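Local coordinates for alpha-galactosidase (Lactobacillus brevis, PDB 3MI6), which probably hydrolyses off the terminal, non-reducing alpha-D-galactose residues of alpha-galactosides, including galacto-oligosaccharides and galactomannans, at residues K74-S79 with I160-K165; F85-F90 with A261-Q266. One frame throughout, in Å; residues are numbered along the deposited sequence.

Interaction 1: K74-S79 with I160-K165; sequences KAEYAS and IVKSAK
Tyr77 and Glu76, from an irregular loop of the N-terminal beta-sandwich domain of this family 36 enzyme, reach Ala164 and Lys162 on strand 159-167 of the large antiparallel sheet. No direct backbone-to-backbone contact is made: the nearest alpha carbons, Tyr77 CA and Ala164 CA, are 9.4 Å apart. The more closely packed part is a phenol against a methyl. Tyr77 CG stands anti to the backbone N (chi1 -154°), which carries the ring across to the strand and brings its phenolic end against the methyl of Ala164. Tyr77 OH lies 3.7 Å and Tyr77 CZ 4.0 Å from Ala164 CB, which approaches the ring obliquely. The hydroxyl itself is satisfied by the carbonyl of Leu180, while Leu147 and Leu149 of strand 146-154 pack on the same side chain.

The polar half is looser, though buried as well. Glu76 OE2 and Lys162 NZ form a long salt bridge of 3.9 Å, their chains meeting at a slant, with the lysine bent at chi3 (59°). Both ends have stronger partners outside the two segments: the carboxylate oxygen accepts from Tyr151 and is also hydrogen-bonded to Tyr21, whose OH serves the ammonium too. A water at the in-plane edge of the Tyr77 ring completes the link, accepting from Lys162 NZ at 2.6 Å and donating to the backbone Glu76 O at 2.5 Å.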
loop_
_atom_site.group_PDB
_atom_site.type_symbol
_atom_site.label_atom_id
_atom_site.label_comp_id
_atom_site.label_asym_id
_atom_site.label_seq_id
_atom_site.Cartn_x
_atom_site.Cartn_y
_atom_site.Cartn_z
ATOM N N LYS D 74 -11.654 -15.277 -25.424
ATOM C CA LYS D 74 -10.890 -14.118 -25.855
ATOM C C LYS D 74 -11.088 -13.807 -27.345
ATOM O O LYS D 74 -10.844 -14.638 -28.214
ATOM C CB LYS D 74 -9.411 -14.326 -25.585
ATOM C CG LYS D 74 -8.996 -14.214 -24.137
ATOM C CD LYS D 74 -7.719 -15.008 -23.927
ATOM C CE LYS D 74 -8.045 -16.473 -24.101
ATOM N NZ LYS D 74 -6.848 -17.306 -24.233
ATOM N N ALA D 75 -11.517 -12.589 -27.641
ATOM C CA ALA D 75 -11.817 -12.221 -29.009
ATOM C C ALA D 75 -10.820 -11.233 -29.554
ATOM O O ALA D 75 -10.075 -10.588 -28.811
ATOM C CB ALA D 75 -13.193 -11.643 -29.097
ATOM N N GLU D 76 -10.838 -11.096 -30.866
ATOM C CA GLU D 76 -9.906 -10.229 -31.558
ATOM C C GLU D 76 -10.600 -8.941 -32.002
ATOM O O GLU D 76 -9.975 -7.902 -32.143
ATOM C CB GLU D 76 -9.332 -10.970 -32.759
ATOM C CG GLU D 76 -8.195 -10.262 -33.432
ATOM C CD GLU D 76 -6.912 -10.294 -32.615
ATOM O OE1 GLU D 76 -6.902 -10.912 -31.521
ATOM O OE2 GLU D 76 -5.913 -9.706 -33.085
ATOM N N TYR D 77 -11.907 -9.015 -32.204
ATOM C CA TYR D 77 -12.690 -7.869 -32.640
ATOM C C TYR D 77 -14.134 -8.249 -32.449
ATOM O O TYR D 77 -14.776 -8.700 -33.375
ATOM C CB TYR D 77 -12.415 -7.538 -34.119
ATOM C CG TYR D 77 -12.651 -6.091 -34.465
ATOM C CD1 TYR D 77 -11.721 -5.121 -34.143
ATOM C CD2 TYR D 77 -13.805 -5.692 -35.095
ATOM C CE1 TYR D 77 -11.933 -3.799 -34.436
ATOM C CE2 TYR D 77 -14.027 -4.380 -35.398
ATOM C CZ TYR D 77 -13.091 -3.433 -35.065
ATOM O OH TYR D 77 -13.323 -2.108 -35.369
ATOM N N ALA D 78 -14.644 -8.071 -31.240
ATOM C CA ALA D 78 -15.957 -8.607 -30.900
ATOM C C ALA D 78 -17.152 -7.653 -31.057
ATOM O O ALA D 78 -17.019 -6.429 -30.966
ATOM C CB ALA D 78 -15.933 -9.190 -29.485
ATOM N N SER D 79 -18.330 -8.233 -31.252
ATOM C CA SER D 79 -19.568 -7.472 -31.290
ATOM C C SER D 79 -20.410 -7.794 -30.063
ATOM O O SER D 79 -20.147 -8.753 -29.344
ATOM C CB SER D 79 -20.367 -7.864 -32.523
ATOM O OG SER D 79 -20.723 -9.238 -32.422
ATOM N N ILE D 160 3.531 -4.035 -33.278
ATOM C CA ILE D 160 2.488 -4.511 -34.174
ATOM C C ILE D 160 1.502 -3.376 -34.315
ATOM O O ILE D 160 1.073 -2.831 -33.309
ATOM C CB ILE D 160 1.759 -5.700 -33.557
ATOM C CG1 ILE D 160 2.655 -6.947 -33.605
ATOM C CG2 ILE D 160 0.444 -5.951 -34.269
ATOM C CD1 ILE D 160 2.257 -8.052 -32.664
ATOM N N VAL D 161 1.169 -2.998 -35.551
ATOM C CA VAL D 161 0.212 -1.913 -35.828
ATOM C C VAL D 161 -1.115 -2.469 -36.307
ATOM O O VAL D 161 -1.139 -3.299 -37.202
ATOM C CB VAL D 161 0.706 -0.975 -36.947
ATOM C CG1 VAL D 161 -0.357 0.070 -37.268
ATOM C CG2 VAL D 161 1.991 -0.303 -36.566
ATOM N N LYS D 162 -2.220 -1.996 -35.746
ATOM C CA LYS D 162 -3.531 -2.546 -36.091
ATOM C C LYS D 162 -4.491 -1.496 -36.603
ATOM O O LYS D 162 -4.402 -0.332 -36.220
ATOM C CB LYS D 162 -4.145 -3.259 -34.883
ATOM C CG LYS D 162 -3.400 -4.520 -34.471
ATOM C CD LYS D 162 -3.900 -5.059 -33.153
ATOM C CE LYS D 162 -5.363 -5.392 -33.198
ATOM N NZ LYS D 162 -5.736 -6.029 -31.924
ATOM N N SER D 163 -5.394 -1.909 -37.491
ATOM C CA SER D 163 -6.537 -1.076 -37.869
ATOM C C SER D 163 -7.717 -1.913 -38.341
ATOM O O SER D 163 -7.663 -3.142 -38.339
ATOM C CB SER D 163 -6.168 -0.052 -38.942
ATOM O OG SER D 163 -6.078 -0.651 -40.223
ATOM N N ALA D 164 -8.785 -1.233 -38.746
ATOM C CA ALA D 164 -9.952 -1.897 -39.300
ATOM C C ALA D 164 -10.488 -1.062 -40.442
ATOM O O ALA D 164 -10.428 0.166 -40.397
ATOM C CB ALA D 164 -11.018 -2.096 -38.228
ATOM N N LYS D 165 -10.984 -1.732 -41.478
ATOM C CA LYS D 165 -11.598 -1.071 -42.627
ATOM C C LYS D 165 -12.896 -1.762 -42.927
ATOM O O LYS D 165 -12.916 -2.971 -43.143
ATOM C CB LYS D 165 -10.704 -1.179 -43.850
ATOM C CG LYS D 165 -11.252 -0.481 -45.067
ATOM C CD LYS D 165 -10.390 -0.778 -46.282
ATOM C CE LYS D 165 -10.253 0.436 -47.191
ATOM N NZ LYS D 165 -9.609 0.081 -48.490
HETATM O O HOH W 1 -8.330 -6.072 -32.413
#

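Interaction 2: F85-F90 with A261-Q266; sequences FRQPAF and AIEVDQ
Glu263 OE1 accepts a nearly straight hydrogen bond from the backbone Gln87 N (2.9 Å, 167° at the hydrogen), pinning the loop before strand 90-93 to the end of strand 258-264 in the antiparallel beta-sandwich domain. The oxygen uses its syn lone pair, on the side of OE2. It reaches the loop because Glu263 is fully extended, with CG anti to the backbone N (chi1 -170°). Around this bond the same oxygen touches aliphatic carbon: Arg86 CB lies 3.5 Å and Gln87 CB 3.6 Å from Glu263 OE1. An alanine in place of Glu263 would probably leave the amide of Gln87 without its acceptor and open a gap beside the beta carbons of Arg86 and Gln87.

Two residues further along, Asp265 meets the arginine mainly through carbon, Arg86 CD being 3.9 Å from Asp265 CB. Asp265 OD2 lies over one face of the guanidinium, the guanidinium and carboxylate planes 22° apart. With Arg86 NH1 4.3 Å from Asp265 OD2 and no N-H aimed at that oxygen, any attraction is probably electrostatic only.

A second shell holds these groups. Arg86 has its salt bridge with Asp84 through NE, and NH2 donates to the carbonyl of Ile73, so the guanidinium is held from the loop's own side. Arg271, on the strand antiparallel to 258-264, pairs with the backbone of Glu263 and donates from NH1 to the carbonyl of Gln87, securing both sides of the contact. In the turn that joins the two strands, Asp265 OD1 accepts from the backbone N of Thr269.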
loop_
_atom_site.group_PDB
_atom_site.type_symbol
_atom_site.label_atom_id
_atom_site.label_comp_id
_atom_site.label_asym_id
_atom_site.label_seq_id
_atom_site.Cartn_x
_atom_site.Cartn_y
_atom_site.Cartn_z
ATOM N N PHE D 85 -21.007 -10.135 -23.338
ATOM C CA PHE D 85 -21.586 -8.935 -22.742
ATOM C C PHE D 85 -20.548 -7.872 -22.365
ATOM O O PHE D 85 -20.892 -6.794 -21.884
ATOM C CB PHE D 85 -22.500 -9.300 -21.578
ATOM C CG PHE D 85 -23.751 -9.996 -22.009
ATOM C CD1 PHE D 85 -24.796 -9.275 -22.593
ATOM C CD2 PHE D 85 -23.886 -11.373 -21.862
ATOM C CE1 PHE D 85 -25.959 -9.906 -23.009
ATOM C CE2 PHE D 85 -25.055 -12.016 -22.276
ATOM C CZ PHE D 85 -26.091 -11.276 -22.851
ATOM N N ARG D 86 -19.281 -8.171 -22.620
ATOM C CA ARG D 86 -18.239 -7.176 -22.483
ATOM C C ARG D 86 -18.433 -6.085 -23.519
ATOM O O ARG D 86 -19.326 -6.167 -24.354
ATOM C CB ARG D 86 -16.880 -7.823 -22.642
ATOM C CG ARG D 86 -16.547 -8.720 -21.502
ATOM C CD ARG D 86 -15.297 -9.501 -21.803
ATOM N NE ARG D 86 -15.588 -10.626 -22.674
ATOM C CZ ARG D 86 -14.679 -11.482 -23.121
ATOM N NH1 ARG D 86 -13.399 -11.345 -22.785
ATOM N NH2 ARG D 86 -15.054 -12.481 -23.911
ATOM N N GLN D 87 -17.609 -5.051 -23.453
ATOM C CA GLN D 87 -17.722 -3.963 -24.403
ATOM C C GLN D 87 -17.297 -4.462 -25.766
ATOM O O GLN D 87 -16.414 -5.291 -25.860
ATOM C CB GLN D 87 -16.878 -2.770 -23.957
ATOM C CG GLN D 87 -17.540 -1.954 -22.854
ATOM C CD GLN D 87 -18.937 -1.438 -23.244
ATOM O OE1 GLN D 87 -19.078 -0.421 -23.945
ATOM N NE2 GLN D 87 -19.975 -2.137 -22.780
ATOM N N PRO D 88 -17.954 -3.990 -26.828
ATOM C CA PRO D 88 -17.607 -4.456 -28.174
ATOM C C PRO D 88 -16.586 -3.567 -28.845
ATOM O O PRO D 88 -16.414 -2.423 -28.450
ATOM C CB PRO D 88 -18.935 -4.360 -28.922
ATOM C CG PRO D 88 -19.630 -3.243 -28.274
ATOM C CD PRO D 88 -19.235 -3.266 -26.812
ATOM N N ALA D 89 -15.915 -4.100 -29.853
ATOM C CA ALA D 89 -14.996 -3.309 -30.651
ATOM C C ALA D 89 -15.757 -2.471 -31.649
ATOM O O ALA D 89 -15.281 -1.420 -32.068
ATOM C CB ALA D 89 -14.042 -4.201 -31.399
ATOM N N PHE D 90 -16.928 -2.941 -32.065
ATOM C CA PHE D 90 -17.688 -2.223 -33.080
ATOM C C PHE D 90 -19.166 -2.522 -32.895
ATOM O O PHE D 90 -19.514 -3.407 -32.116
ATOM C CB PHE D 90 -17.245 -2.678 -34.470
ATOM C CG PHE D 90 -17.761 -4.034 -34.833
ATOM C CD1 PHE D 90 -17.084 -5.172 -34.442
ATOM C CD2 PHE D 90 -18.948 -4.169 -35.532
ATOM C CE1 PHE D 90 -17.556 -6.416 -34.754
ATOM C CE2 PHE D 90 -19.431 -5.415 -35.850
ATOM C CZ PHE D 90 -18.727 -6.547 -35.458
ATOM N N ALA D 261 -9.784 2.060 -23.168
ATOM C CA ALA D 261 -10.683 1.423 -22.229
ATOM C C ALA D 261 -10.209 0.041 -21.876
ATOM O O ALA D 261 -9.817 -0.743 -22.739
ATOM C CB ALA D 261 -12.101 1.394 -22.770
ATOM N N ILE D 262 -10.241 -0.250 -20.586
ATOM C CA ILE D 262 -9.831 -1.543 -20.087
ATOM C C ILE D 262 -10.894 -2.087 -19.168
ATOM O O ILE D 262 -11.223 -1.472 -18.152
ATOM C CB ILE D 262 -8.582 -1.433 -19.282
ATOM C CG1 ILE D 262 -7.501 -0.851 -20.139
ATOM C CG2 ILE D 262 -8.143 -2.785 -18.840
ATOM C CD1 ILE D 262 -6.218 -1.605 -19.956
ATOM N N GLU D 263 -11.412 -3.254 -19.524
ATOM C CA GLU D 263 -12.496 -3.873 -18.783
ATOM C C GLU D 263 -12.016 -5.208 -18.255
ATOM O O GLU D 263 -11.428 -6.003 -18.981
ATOM C CB GLU D 263 -13.722 -4.053 -19.686
ATOM C CG GLU D 263 -14.992 -4.468 -18.961
ATOM C CD GLU D 263 -16.157 -4.661 -19.925
ATOM O OE1 GLU D 263 -15.873 -4.780 -21.146
ATOM O OE2 GLU D 263 -17.337 -4.689 -19.467
ATOM N N VAL D 264 -12.255 -5.425 -16.973
ATOM C CA VAL D 264 -11.934 -6.678 -16.309
ATOM C C VAL D 264 -13.264 -7.364 -16.080
ATOM O O VAL D 264 -14.121 -6.836 -15.380
ATOM C CB VAL D 264 -11.226 -6.421 -14.965
ATOM C CG1 VAL D 264 -10.920 -7.719 -14.260
ATOM C CG2 VAL D 264 -9.939 -5.600 -15.193
ATOM N N ASP D 265 -13.441 -8.533 -16.683
ATOM C CA ASP D 265 -14.737 -9.195 -16.653
ATOM C C ASP D 265 -14.873 -10.117 -15.458
ATOM O O ASP D 265 -13.989 -10.190 -14.599
ATOM C CB ASP D 265 -14.988 -9.984 -17.941
ATOM C CG ASP D 265 -14.157 -11.257 -18.022
ATOM O OD1 ASP D 265 -13.074 -11.287 -17.414
ATOM O OD2 ASP D 265 -14.569 -12.226 -18.701
ATOM N N GLN D 266 -15.993 -10.831 -15.428
ATOM C CA GLN D 266 -16.323 -11.726 -14.324
ATOM C C GLN D 266 -15.270 -12.799 -14.065
ATOM O O GLN D 266 -15.162 -13.283 -12.954
ATOM C CB GLN D 266 -17.663 -12.391 -14.602
ATOM C CG GLN D 266 -17.733 -12.957 -16.012
ATOM C CD GLN D 266 -19.067 -13.582 -16.332
ATOM O OE1 GLN D 266 -19.745 -14.134 -15.454
ATOM N NE2 GLN D 266 -19.459 -13.500 -17.603
#

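Overall arrangement
From the N terminus, the segments come in the order 74-79, 85-90, 160-165, 261-266, so the two contacts cross. Interaction 1 closes a loop with 80 intervening residues, and interaction 2 one with 170; each starts from the same long connection between strands 31-36 and 90-93. Interaction 1 fixes that connection to the large antiparallel sheet that holds strand 159-167, whereas interaction 2 fixes it to the branched antiparallel sheet that holds strand 258-264. Their centres are 13 Å apart, and the connection bonds to itself between them: Ala78 O and Ala89 N are 2.8 Å apart, a probable hydrogen bond, while the Tyr77 and Phe90 rings meet with planes about 10° apart.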